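Local coordinates for protein arginine decarboxylase (Campylobacter jejuni subsp. jejuni, PDB 3NZP) that probably catalyses the decarboxylation of arginine to agmatine in polyamine biosynthesis, using pyridoxal 5'-phosphate as its cofactor, at residues 57-62 with 102-107; 123-128 with 149-154; 23-28 with 51-56; 6-11 with 276-281. All blocks are in the same frame, centred on the assembly; numbering follows the deposited sequence.

Contact 1. Residues 57-62 with 102-107; sequences KQIENI and KDYNYG
Glu60 and Tyr104 mark the closest backbone approach between a turn of helix 52-72 and the loop leading into strand 107-110, their CA atoms 8.0 Å apart. This is packing of a helix against the loop that enters the second strand of a TIM-type alpha/beta barrel, and side chains fill the gap. Ile59 is the pivot. Its CG2, anti to the backbone N, lies over one face of the Tyr104 ring, 4.1 Å from the centroid and 24° off the ring normal, displaced toward the rim: a CH-pi contact. The same methyl meets Tyr106 differently, close to the plane of that ring and at its edge, with CG2 3.6 Å from Tyr106 CD2. One branch thus touches a face and an edge, while Leu97 and Leu100 of helix 91-100 also pack on Ile59. Tyr106 reaches further inward, against Ala81 and Tyr83 of strand 79-84, and its side chain comes within about 8 Å of the bound pyridoxal phosphate. On the more exposed flank, the Glu60 chain runs extended beyond CG, with carboxylate and Tyr104 ring planes 54° apart and Glu60 OE1 3.2 Å from Tyr104 OH.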
loop_
_atom_site.group_PDB
_atom_site.type_symbol
_atom_site.label_atom_id
_atom_site.label_comp_id
_atom_site.label_asym_id
_atom_site.label_seq_id
_atom_site.Cartn_x
_atom_site.Cartn_y
_atom_site.Cartn_z
ATOM N N LYS B 57 21.152 20.146 -0.509
ATOM C CA LYS B 57 21.309 20.442 0.900
ATOM C C LYS B 57 21.496 19.155 1.682
ATOM O O LYS B 57 22.397 19.041 2.508
ATOM C CB LYS B 57 20.079 21.152 1.427
ATOM C CG LYS B 57 20.248 22.628 1.614
ATOM C CD LYS B 57 20.938 22.920 2.924
ATOM C CE LYS B 57 20.558 24.310 3.421
ATOM N NZ LYS B 57 19.079 24.468 3.658
ATOM N N GLN B 58 20.647 18.175 1.417
ATOM C CA GLN B 58 20.737 16.916 2.134
ATOM C C GLN B 58 22.031 16.165 1.945
ATOM O O GLN B 58 22.576 15.626 2.904
ATOM C CB GLN B 58 19.563 16.029 1.764
ATOM C CG GLN B 58 18.305 16.510 2.432
ATOM C CD GLN B 58 18.403 16.394 3.928
ATOM O OE1 GLN B 58 18.385 15.296 4.463
ATOM N NE2 GLN B 58 18.528 17.524 4.616
ATOM N N ILE B 59 22.514 16.118 0.711
ATOM C CA ILE B 59 23.754 15.426 0.412
ATOM C C ILE B 59 24.909 16.079 1.148
ATOM O O ILE B 59 25.670 15.404 1.834
ATOM C CB ILE B 59 24.051 15.452 -1.088
ATOM C CG1 ILE B 59 22.970 14.691 -1.841
ATOM C CG2 ILE B 59 25.412 14.830 -1.365
ATOM C CD1 ILE B 59 23.120 14.775 -3.333
ATOM N N GLU B 60 25.049 17.392 1.006
ATOM C CA GLU B 60 26.137 18.076 1.677
ATOM C C GLU B 60 25.921 18.082 3.177
ATOM O O GLU B 60 26.843 18.321 3.954
ATOM C CB GLU B 60 26.305 19.505 1.146
ATOM C CG GLU B 60 25.028 20.280 0.934
ATOM C CD GLU B 60 25.246 21.545 0.092
ATOM O OE1 GLU B 60 25.764 21.431 -1.052
ATOM O OE2 GLU B 60 24.889 22.651 0.573
ATOM N N ASN B 61 24.702 17.795 3.590
ATOM C CA ASN B 61 24.413 17.755 5.003
ATOM C C ASN B 61 24.943 16.428 5.567
ATOM O O ASN B 61 25.497 16.394 6.657
ATOM C CB ASN B 61 22.914 17.916 5.203
ATOM C CG ASN B 61 22.544 18.128 6.645
ATOM O OD1 ASN B 61 23.224 18.847 7.377
ATOM N ND2 ASN B 61 21.445 17.508 7.066
ATOM N N ILE B 62 24.798 15.344 4.811
ATOM C CA ILE B 62 25.294 14.042 5.246
ATOM C C ILE B 62 26.819 14.071 5.243
ATOM O O ILE B 62 27.452 13.854 6.279
ATOM C CB ILE B 62 24.799 12.903 4.322
ATOM C CG1 ILE B 62 23.287 12.742 4.472
ATOM C CG2 ILE B 62 25.468 11.584 4.680
ATOM C CD1 ILE B 62 22.704 11.690 3.581
ATOM N N LYS B 102 27.459 14.066 -7.558
ATOM C CA LYS B 102 28.675 13.702 -8.295
ATOM C C LYS B 102 29.937 14.159 -7.591
ATOM O O LYS B 102 30.879 13.388 -7.412
ATOM C CB LYS B 102 28.656 14.294 -9.699
ATOM C CG LYS B 102 29.831 13.834 -10.543
ATOM C CD LYS B 102 29.743 14.388 -11.939
ATOM C CE LYS B 102 30.830 13.821 -12.826
ATOM N NZ LYS B 102 30.754 14.380 -14.220
ATOM N N ASP B 103 29.938 15.429 -7.207
ATOM C CA ASP B 103 31.072 16.041 -6.530
ATOM C C ASP B 103 31.397 15.348 -5.219
ATOM O O ASP B 103 32.486 15.519 -4.680
ATOM C CB ASP B 103 30.775 17.518 -6.272
ATOM C CG ASP B 103 30.908 18.371 -7.521
ATOM O OD1 ASP B 103 30.232 19.427 -7.590
ATOM O OD2 ASP B 103 31.694 17.990 -8.421
ATOM N N TYR B 104 30.459 14.554 -4.715
ATOM C CA TYR B 104 30.655 13.859 -3.449
ATOM C C TYR B 104 30.920 12.372 -3.638
ATOM O O TYR B 104 31.107 11.626 -2.666
ATOM C CB TYR B 104 29.425 14.059 -2.576
ATOM C CG TYR B 104 29.133 15.504 -2.287
ATOM C CD1 TYR B 104 29.631 16.120 -1.139
ATOM C CD2 TYR B 104 28.367 16.266 -3.163
ATOM C CE1 TYR B 104 29.368 17.460 -0.868
ATOM C CE2 TYR B 104 28.101 17.608 -2.901
ATOM C CZ TYR B 104 28.600 18.198 -1.750
ATOM O OH TYR B 104 28.283 19.503 -1.470
ATOM N N ASN B 105 30.942 11.951 -4.898
ATOM C CA ASN B 105 31.171 10.555 -5.237
ATOM C C ASN B 105 30.064 9.687 -4.639
ATOM O O ASN B 105 30.296 8.546 -4.219
ATOM C CB ASN B 105 32.520 10.095 -4.718
ATOM C CG ASN B 105 32.965 8.812 -5.364
ATOM O OD1 ASN B 105 33.495 7.917 -4.702
ATOM N ND2 ASN B 105 32.758 8.710 -6.671
ATOM N N TYR B 106 28.859 10.252 -4.606
ATOM C CA TYR B 106 27.679 9.586 -4.072
ATOM C C TYR B 106 27.336 8.402 -4.976
ATOM O O TYR B 106 27.214 8.552 -6.190
ATOM C CB TYR B 106 26.521 10.588 -4.024
ATOM C CG TYR B 106 25.513 10.350 -2.924
ATOM C CD1 TYR B 106 24.733 9.201 -2.906
ATOM C CD2 TYR B 106 25.337 11.278 -1.904
ATOM C CE1 TYR B 106 23.800 8.974 -1.903
ATOM C CE2 TYR B 106 24.403 11.065 -0.891
ATOM C CZ TYR B 106 23.636 9.909 -0.895
ATOM O OH TYR B 106 22.698 9.685 0.101
ATOM N N GLY B 107 27.181 7.227 -4.381
ATOM C CA GLY B 107 26.883 6.038 -5.159
ATOM C C GLY B 107 25.418 5.657 -5.219
ATOM O O GLY B 107 24.553 6.405 -4.767
#

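Contact 2. Residues 123-128 with 149-154; sequences NNEGAP and MGHNIT
His151 and Asn123 supply the polar link between the two segments: a weak hydrogen bond from His151 NE2 to Asn123 O, 3.3 Å long with an N-H...O angle of 160°. The carbonyl oxygen sits at the edge of the imidazole, near its plane. A second bond stays within residues 123-128, where Asn123 ND2 donates to Ala127 O at 3.1 Å. Chi1 of 180° sets Asn123 CG anti to the backbone N; the acceptor lies almost in the amide plane, whereas the donor stands well above the carbonyl plane, 59° out of it. This bond spans the type II turn Asn124-Ala127, whose Gly126 has positive phi. Among charged groups, the Glu125 carboxylate lies beside the carbonyls of Met149 and Gly150 without a hydrogen bond to either; its OE1 forms a weak, long ion pair with Arg577 of the second subunit, which also gives Asn123 O a weak hydrogen bond. Contacts of carbon with carbonyl oxygen follow: Asn152 CB lies 3.5 Å from Ala127 O, and Pro128 CA makes a CA-H...O contact of 3.3 Å to Asn152 O. Barrel strands 128-131 and 152-157 run parallel from here, joined by helix 137-148 in a beta-alpha-beta crossover and flanked by strands 107-110 and 179-183.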
loop_
_atom_site.group_PDB
_atom_site.type_symbol
_atom_site.label_atom_id
_atom_site.label_comp_id
_atom_site.label_asym_id
_atom_site.label_seq_id
_atom_site.Cartn_x
_atom_site.Cartn_y
_atom_site.Cartn_z
ATOM N N ASN B 123 24.398 5.971 -12.681
ATOM C CA ASN B 123 25.452 6.105 -11.679
ATOM C C ASN B 123 26.703 6.659 -12.340
ATOM O O ASN B 123 27.120 6.157 -13.381
ATOM C CB ASN B 123 25.799 4.752 -11.049
ATOM C CG ASN B 123 26.901 4.869 -10.008
ATOM O OD1 ASN B 123 26.731 5.544 -8.988
ATOM N ND2 ASN B 123 28.036 4.227 -10.263
ATOM N N ASN B 124 27.295 7.685 -11.731
ATOM C CA ASN B 124 28.508 8.312 -12.261
ATOM C C ASN B 124 29.657 7.301 -12.258
ATOM O O ASN B 124 29.869 6.594 -11.273
ATOM C CB ASN B 124 28.928 9.522 -11.410
ATOM C CG ASN B 124 27.792 10.510 -11.146
ATOM O OD1 ASN B 124 27.288 11.170 -12.050
ATOM N ND2 ASN B 124 27.409 10.629 -9.874
ATOM N N GLU B 125 30.397 7.229 -13.358
ATOM C CA GLU B 125 31.522 6.306 -13.437
ATOM C C GLU B 125 32.511 6.622 -12.318
ATOM O O GLU B 125 32.920 7.770 -12.143
ATOM C CB GLU B 125 32.223 6.427 -14.798
ATOM C CG GLU B 125 31.484 5.767 -15.965
ATOM C CD GLU B 125 32.062 4.411 -16.335
ATOM O OE1 GLU B 125 31.538 3.767 -17.267
ATOM O OE2 GLU B 125 33.048 3.994 -15.692
ATOM N N GLY B 126 32.880 5.609 -11.550
ATOM C CA GLY B 126 33.814 5.843 -10.473
ATOM C C GLY B 126 33.142 5.752 -9.118
ATOM O O GLY B 126 33.758 5.317 -8.133
ATOM N N ALA B 127 31.874 6.159 -9.061
ATOM C CA ALA B 127 31.114 6.095 -7.819
ATOM C C ALA B 127 30.773 4.637 -7.581
ATOM O O ALA B 127 30.639 3.856 -8.536
ATOM C CB ALA B 127 29.857 6.917 -7.923
ATOM N N PRO B 128 30.636 4.237 -6.310
ATOM C CA PRO B 128 30.315 2.852 -5.978
ATOM C C PRO B 128 28.854 2.474 -6.239
ATOM O O PRO B 128 27.940 3.306 -6.150
ATOM C CB PRO B 128 30.694 2.762 -4.506
ATOM C CG PRO B 128 30.303 4.104 -4.000
ATOM C CD PRO B 128 30.755 5.057 -5.095
HETATM N N MSE B 149 32.383 -2.986 -17.644
HETATM C CA MSE B 149 31.963 -1.718 -18.208
HETATM C C MSE B 149 32.773 -0.574 -17.615
HETATM O O MSE B 149 32.728 0.547 -18.113
HETATM C CB MSE B 149 30.500 -1.535 -17.875
HETATM C CG MSE B 149 29.800 -0.432 -18.596
HETATM SE SE MSE B 149 27.926 -0.628 -18.158
HETATM C CE MSE B 149 27.612 -2.373 -19.061
ATOM N N GLY B 150 33.494 -0.877 -16.536
ATOM C CA GLY B 150 34.310 0.112 -15.858
ATOM C C GLY B 150 33.712 0.682 -14.573
ATOM O O GLY B 150 34.233 1.652 -14.012
ATOM N N HIS B 151 32.630 0.083 -14.091
ATOM C CA HIS B 151 31.965 0.557 -12.883
ATOM C C HIS B 151 32.549 0.024 -11.593
ATOM O O HIS B 151 33.147 -1.045 -11.559
ATOM C CB HIS B 151 30.479 0.197 -12.921
ATOM C CG HIS B 151 29.602 1.310 -13.385
ATOM N ND1 HIS B 151 28.555 1.116 -14.260
ATOM C CD2 HIS B 151 29.612 2.632 -13.094
ATOM C CE1 HIS B 151 27.958 2.273 -14.489
ATOM N NE2 HIS B 151 28.581 3.208 -13.793
ATOM N N ASN B 152 32.360 0.772 -10.520
ATOM C CA ASN B 152 32.858 0.341 -9.233
ATOM C C ASN B 152 31.726 -0.409 -8.535
ATOM O O ASN B 152 31.125 0.102 -7.590
ATOM C CB ASN B 152 33.258 1.559 -8.432
ATOM C CG ASN B 152 33.774 1.204 -7.076
ATOM O OD1 ASN B 152 34.137 2.083 -6.299
ATOM N ND2 ASN B 152 33.814 -0.090 -6.770
ATOM N N ILE B 153 31.435 -1.624 -8.995
ATOM C CA ILE B 153 30.337 -2.396 -8.421
ATOM C C ILE B 153 30.770 -3.425 -7.382
ATOM O O ILE B 153 31.847 -4.012 -7.483
ATOM C CB ILE B 153 29.513 -3.087 -9.542
ATOM C CG1 ILE B 153 28.285 -3.769 -8.949
ATOM C CG2 ILE B 153 30.369 -4.089 -10.284
ATOM C CD1 ILE B 153 27.334 -4.337 -9.987
ATOM N N THR B 154 29.924 -3.616 -6.373
ATOM C CA THR B 154 30.170 -4.572 -5.292
ATOM C C THR B 154 28.935 -5.442 -5.124
ATOM O O THR B 154 27.843 -4.931 -4.875
ATOM C CB THR B 154 30.425 -3.853 -3.925
ATOM O OG1 THR B 154 31.628 -3.073 -3.995
ATOM C CG2 THR B 154 30.551 -4.869 -2.794
#

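Contact 3. Residues 23-28 with 51-56; sequences INYEKK and FPHLIQ
Tyr25 lays its ring on His53, and the contact can be read outward from the backbone. Tyr25 CB already stands over the imidazole, 4.0 Å from its centroid and 3.7 Å from His53 CE1. CG, anti to the backbone N at chi1 -175°, comes 3.4 Å above the imidazole plane, over its centre. Beyond it, CD2 meets His53 NE2 and CD1 faces His53 CG and CD2. Of the outer atoms, CE2 lies 3.3 Å from His53 NE2 and also near His53 CD2, CE1 is 3.6 Å from His53 CD2, and CZ approaches that same carbon. The result is a face-to-face stack, centroids 3.5 Å apart and planes tilted by 18°. His53 belongs to the first turn of helix 52-72, with Phe51 at its N-cap position; that helix leads from strand 47-50, in the mixed beta sheet, toward the parallel barrel. Residues 23-28 leave the small hairpin of strands 14-16 and 21-23. Deeper in, Ile23 CD1 lies over one face of the Phe51 ring in a CH-pi contact, 3.8 Å from the centroid and only 10° off the normal. Ile540 of strand 534-540 packs against both Ile23 and Tyr25, while Ile23 CG2 touches Leu54 CD1.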
loop_
_atom_site.group_PDB
_atom_site.type_symbol
_atom_site.label_atom_id
_atom_site.label_comp_id
_atom_site.label_asym_id
_atom_site.label_seq_id
_atom_site.Cartn_x
_atom_site.Cartn_y
_atom_site.Cartn_z
ATOM N N ILE B 23 10.673 28.384 0.136
ATOM C CA ILE B 23 11.889 27.594 0.157
ATOM C C ILE B 23 12.989 28.530 0.646
ATOM O O ILE B 23 13.318 29.512 -0.014
ATOM C CB ILE B 23 12.241 27.089 -1.250
ATOM C CG1 ILE B 23 11.088 26.252 -1.817
ATOM C CG2 ILE B 23 13.541 26.328 -1.199
ATOM C CD1 ILE B 23 10.618 25.109 -0.933
ATOM N N ASN B 24 13.545 28.246 1.813
ATOM C CA ASN B 24 14.581 29.107 2.346
ATOM C C ASN B 24 15.883 28.930 1.576
ATOM O O ASN B 24 16.801 28.271 2.055
ATOM C CB ASN B 24 14.809 28.802 3.826
ATOM C CG ASN B 24 15.506 29.931 4.536
ATOM O OD1 ASN B 24 16.674 30.211 4.287
ATOM N ND2 ASN B 24 14.776 30.612 5.417
ATOM N N TYR B 25 15.965 29.505 0.380
ATOM C CA TYR B 25 17.175 29.371 -0.419
ATOM C C TYR B 25 17.689 30.715 -0.939
ATOM O O TYR B 25 18.598 31.312 -0.346
ATOM C CB TYR B 25 16.940 28.403 -1.583
ATOM C CG TYR B 25 18.180 28.114 -2.411
ATOM C CD1 TYR B 25 18.081 27.853 -3.785
ATOM C CD2 TYR B 25 19.456 28.150 -1.841
ATOM C CE1 TYR B 25 19.225 27.651 -4.572
ATOM C CE2 TYR B 25 20.603 27.948 -2.618
ATOM C CZ TYR B 25 20.481 27.703 -3.982
ATOM O OH TYR B 25 21.610 27.544 -4.750
ATOM N N GLU B 26 17.143 31.202 -2.044
ATOM C CA GLU B 26 17.607 32.484 -2.565
ATOM C C GLU B 26 16.647 33.548 -2.065
ATOM O O GLU B 26 16.671 33.908 -0.890
ATOM C CB GLU B 26 17.615 32.475 -4.094
ATOM C CG GLU B 26 18.877 33.036 -4.692
ATOM C CD GLU B 26 20.037 32.057 -4.618
ATOM O OE1 GLU B 26 21.144 32.401 -5.093
ATOM O OE2 GLU B 26 19.842 30.943 -4.088
ATOM N N LYS B 27 15.798 34.042 -2.963
ATOM C CA LYS B 27 14.797 35.035 -2.602
ATOM C C LYS B 27 13.699 34.401 -1.753
ATOM O O LYS B 27 12.680 35.036 -1.478
ATOM C CB LYS B 27 14.157 35.647 -3.846
ATOM C CG LYS B 27 14.914 36.838 -4.419
ATOM C CD LYS B 27 16.192 36.430 -5.128
ATOM C CE LYS B 27 15.889 35.917 -6.521
ATOM N NZ LYS B 27 15.239 36.938 -7.396
ATOM N N LYS B 28 13.898 33.155 -1.339
ATOM C CA LYS B 28 12.905 32.474 -0.525
ATOM C C LYS B 28 11.557 32.435 -1.253
ATOM O O LYS B 28 10.540 32.922 -0.732
ATOM C CB LYS B 28 12.753 33.195 0.817
ATOM C CG LYS B 28 14.075 33.455 1.523
ATOM C CD LYS B 28 13.869 34.083 2.895
ATOM C CE LYS B 28 15.189 34.550 3.474
ATOM N NZ LYS B 28 16.148 33.416 3.530
ATOM N N PHE B 51 12.089 19.755 -5.435
ATOM C CA PHE B 51 13.058 20.830 -5.294
ATOM C C PHE B 51 14.471 20.259 -5.227
ATOM O O PHE B 51 14.969 19.916 -4.150
ATOM C CB PHE B 51 12.752 21.630 -4.029
ATOM C CG PHE B 51 11.466 22.391 -4.098
ATOM C CD1 PHE B 51 11.392 23.588 -4.808
ATOM C CD2 PHE B 51 10.327 21.918 -3.451
ATOM C CE1 PHE B 51 10.210 24.305 -4.870
ATOM C CE2 PHE B 51 9.130 22.626 -3.506
ATOM C CZ PHE B 51 9.071 23.828 -4.217
ATOM N N PRO B 52 15.139 20.152 -6.384
ATOM C CA PRO B 52 16.496 19.617 -6.441
ATOM C C PRO B 52 17.409 20.236 -5.390
ATOM O O PRO B 52 18.234 19.545 -4.797
ATOM C CB PRO B 52 16.944 19.956 -7.855
ATOM C CG PRO B 52 15.677 19.939 -8.620
ATOM C CD PRO B 52 14.727 20.651 -7.701
ATOM N N HIS B 53 17.265 21.533 -5.150
ATOM C CA HIS B 53 18.100 22.197 -4.160
ATOM C C HIS B 53 18.081 21.482 -2.809
ATOM O O HIS B 53 19.124 21.308 -2.176
ATOM C CB HIS B 53 17.664 23.657 -3.978
ATOM C CG HIS B 53 18.237 24.304 -2.755
ATOM N ND1 HIS B 53 17.481 24.571 -1.633
ATOM C CD2 HIS B 53 19.500 24.697 -2.462
ATOM C CE1 HIS B 53 18.253 25.103 -0.702
ATOM N NE2 HIS B 53 19.483 25.190 -1.179
ATOM N N LEU B 54 16.896 21.077 -2.369
ATOM C CA LEU B 54 16.760 20.379 -1.099
ATOM C C LEU B 54 17.593 19.103 -1.120
ATOM O O LEU B 54 18.229 18.741 -0.127
ATOM C CB LEU B 54 15.288 20.049 -0.836
ATOM C CG LEU B 54 14.522 21.029 0.062
ATOM C CD1 LEU B 54 14.975 22.429 -0.214
ATOM C CD2 LEU B 54 13.020 20.893 -0.181
ATOM N N ILE B 55 17.600 18.434 -2.268
ATOM C CA ILE B 55 18.359 17.205 -2.421
ATOM C C ILE B 55 19.825 17.498 -2.182
ATOM O O ILE B 55 20.515 16.750 -1.485
ATOM C CB ILE B 55 18.170 16.606 -3.822
ATOM C CG1 ILE B 55 16.688 16.414 -4.102
ATOM C CG2 ILE B 55 18.824 15.236 -3.905
ATOM C CD1 ILE B 55 16.417 15.826 -5.434
ATOM N N GLN B 56 20.299 18.594 -2.763
ATOM C CA GLN B 56 21.688 19.005 -2.595
ATOM C C GLN B 56 21.955 19.277 -1.112
ATOM O O GLN B 56 22.872 18.705 -0.523
ATOM C CB GLN B 56 21.957 20.256 -3.426
ATOM C CG GLN B 56 23.333 20.857 -3.261
ATOM C CD GLN B 56 23.494 22.087 -4.126
ATOM O OE1 GLN B 56 23.799 21.986 -5.319
ATOM N NE2 GLN B 56 23.258 23.262 -3.540
#

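Contact 4. Residues 6-11 with 276-281; sequences IDIWGN and AVEYSQ
Trp9 and Ile8 together pack tightly against the chain at residues 278-281. Trp9 CB lies 3.4 Å from Glu278 O and 3.5 Å from Ser280 O, the latter carbonyl also standing in the indole plane at its edge. A chi1 of 64° puts Trp9 CG between the backbone N and carbonyl carbon, 4.0 Å from Ser280 O. Further out, Trp9 CD1 and NE1 both meet Gln281 CB, as the two side chains run side by side in the same direction. Ile8 CG2 lies 3.1 Å from Ser280 O, with Glu278 CG next at 3.9 Å. Trp9 NE1 is hydrogen-bonded to Tyr4 O, and its ring also meets those of Phe514 and Pro461. Glu278 is buried too, and its OE2 accepts from Ser280 N, on the anti lone pair at 3.1 Å, and from Ser287 N, which satisfies that oxygen. In the fold, the contact joins the loop after strand 268-272, the seventh strand of the TIM-type barrel, to the N-terminal region ahead of strand 14-16. Gly273 and Gly274 of the cofactor pocket lie just before this loop, and Tyr279, pointing away from the contact, bonds through OH to Arg323 of that pocket. The looser side is the outer end of the partly exposed Ile8, where CD1 has Gln281 C as its nearest partner, 4.0 Å away.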
loop_
_atom_site.group_PDB
_atom_site.type_symbol
_atom_site.label_atom_id
_atom_site.label_comp_id
_atom_site.label_asym_id
_atom_site.label_seq_id
_atom_site.Cartn_x
_atom_site.Cartn_y
_atom_site.Cartn_z
ATOM N N ILE B 6 6.919 24.118 11.784
ATOM C CA ILE B 6 7.841 24.235 10.669
ATOM C C ILE B 6 9.294 24.231 11.133
ATOM O O ILE B 6 10.213 24.048 10.335
ATOM C CB ILE B 6 7.557 25.518 9.866
ATOM C CG1 ILE B 6 8.396 25.534 8.583
ATOM C CG2 ILE B 6 7.811 26.722 10.739
ATOM C CD1 ILE B 6 8.059 26.666 7.628
ATOM N N ASP B 7 9.504 24.423 12.428
ATOM C CA ASP B 7 10.858 24.446 12.957
ATOM C C ASP B 7 11.355 23.067 13.359
ATOM O O ASP B 7 12.561 22.818 13.382
ATOM C CB ASP B 7 10.937 25.406 14.141
ATOM C CG ASP B 7 11.197 26.850 13.708
ATOM O OD1 ASP B 7 11.117 27.747 14.575
ATOM O OD2 ASP B 7 11.491 27.085 12.512
ATOM N N ILE B 8 10.423 22.171 13.662
ATOM C CA ILE B 8 10.774 20.814 14.056
ATOM C C ILE B 8 11.143 19.966 12.838
ATOM O O ILE B 8 12.298 19.565 12.668
ATOM C CB ILE B 8 9.609 20.151 14.778
ATOM C CG1 ILE B 8 9.169 21.020 15.953
ATOM C CG2 ILE B 8 10.006 18.774 15.240
ATOM C CD1 ILE B 8 7.957 20.471 16.697
ATOM N N TRP B 9 10.156 19.705 11.987
ATOM C CA TRP B 9 10.359 18.898 10.787
ATOM C C TRP B 9 10.928 19.711 9.635
ATOM O O TRP B 9 11.561 19.166 8.733
ATOM C CB TRP B 9 9.039 18.277 10.321
ATOM C CG TRP B 9 8.019 19.292 9.898
ATOM C CD1 TRP B 9 7.048 19.843 10.677
ATOM C CD2 TRP B 9 7.930 19.945 8.620
ATOM N NE1 TRP B 9 6.364 20.802 9.972
ATOM C CE2 TRP B 9 6.882 20.888 8.711
ATOM C CE3 TRP B 9 8.637 19.828 7.417
ATOM C CZ2 TRP B 9 6.523 21.714 7.639
ATOM C CZ3 TRP B 9 8.277 20.656 6.346
ATOM C CH2 TRP B 9 7.229 21.585 6.469
ATOM N N GLY B 10 10.695 21.015 9.671
ATOM C CA GLY B 10 11.155 21.870 8.600
ATOM C C GLY B 10 12.623 22.222 8.523
ATOM O O GLY B 10 13.127 22.484 7.431
ATOM N N ASN B 11 13.331 22.225 9.647
ATOM C CA ASN B 11 14.748 22.605 9.614
ATOM C C ASN B 11 14.884 23.940 8.924
ATOM O O ASN B 11 13.898 24.645 8.715
ATOM C CB ASN B 11 15.576 21.583 8.856
ATOM C CG ASN B 11 16.273 20.629 9.782
ATOM O OD1 ASN B 11 15.642 20.011 10.644
ATOM N ND2 ASN B 11 17.585 20.502 9.621
ATOM N N ALA B 276 17.127 8.021 10.746
ATOM C CA ALA B 276 15.736 8.461 10.808
ATOM C C ALA B 276 15.518 9.887 10.319
ATOM O O ALA B 276 16.441 10.700 10.268
ATOM C CB ALA B 276 15.211 8.299 12.223
ATOM N N VAL B 277 14.278 10.184 9.950
ATOM C CA VAL B 277 13.915 11.522 9.485
ATOM C C VAL B 277 12.935 12.134 10.485
ATOM O O VAL B 277 12.107 11.423 11.050
ATOM C CB VAL B 277 13.246 11.458 8.084
ATOM C CG1 VAL B 277 12.513 12.753 7.782
ATOM C CG2 VAL B 277 14.303 11.203 7.021
ATOM N N GLU B 278 13.030 13.440 10.717
ATOM C CA GLU B 278 12.105 14.073 11.647
ATOM C C GLU B 278 10.788 14.432 10.953
ATOM O O GLU B 278 10.751 15.339 10.124
ATOM C CB GLU B 278 12.714 15.334 12.246
ATOM C CG GLU B 278 11.829 15.925 13.328
ATOM C CD GLU B 278 11.533 14.905 14.419
ATOM O OE1 GLU B 278 12.495 14.461 15.093
ATOM O OE2 GLU B 278 10.347 14.537 14.589
ATOM N N TYR B 279 9.718 13.723 11.302
ATOM C CA TYR B 279 8.399 13.931 10.699
ATOM C C TYR B 279 7.441 14.675 11.624
ATOM O O TYR B 279 6.434 15.239 11.188
ATOM C CB TYR B 279 7.792 12.572 10.328
ATOM C CG TYR B 279 8.419 11.906 9.115
ATOM C CD1 TYR B 279 8.060 12.294 7.829
ATOM C CD2 TYR B 279 9.350 10.875 9.251
ATOM C CE1 TYR B 279 8.600 11.672 6.706
ATOM C CE2 TYR B 279 9.903 10.240 8.130
ATOM C CZ TYR B 279 9.517 10.648 6.862
ATOM O OH TYR B 279 10.031 10.034 5.728
ATOM N N SER B 280 7.762 14.657 12.908
ATOM C CA SER B 280 6.946 15.312 13.910
ATOM C C SER B 280 6.818 16.811 13.697
ATOM O O SER B 280 7.810 17.492 13.452
ATOM C CB SER B 280 7.533 15.069 15.281
ATOM O OG SER B 280 6.957 15.975 16.192
ATOM N N GLN B 281 5.588 17.319 13.798
ATOM C CA GLN B 281 5.311 18.756 13.642
ATOM C C GLN B 281 4.611 19.280 14.895
ATOM O O GLN B 281 4.032 20.368 14.892
ATOM C CB GLN B 281 4.429 19.024 12.416
ATOM C CG GLN B 281 2.980 18.562 12.551
ATOM C CD GLN B 281 2.122 18.933 11.341
ATOM O OE1 GLN B 281 2.132 20.077 10.889
ATOM N NE2 GLN B 281 1.369 17.965 10.822
#

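Burial alone does not set the chemistry of the four contacts. Contacts 1 and 4 are buried and lie nearer the cofactor, one through an aliphatic branch among aromatic rings, the other through side chains laid against backbone carbonyls. Contacts 2 and 3 are only partly buried; the former is largely polar and reaches the second subunit, the latter combines a ring stack with aliphatic packing on Phe51. Helix 52-72 serves both contacts 1 and 3, facing the barrel in one and the N-terminal hairpin in the other. Contacts 1 and 2 lie at the starts of successive barrel strands and touch directly, Asn105 ND2 lying 3.3 Å from Ala127 CA. Contact 4 joins far more distant parts of the sequence, with contacts 1, 2 and 3 all between its segments.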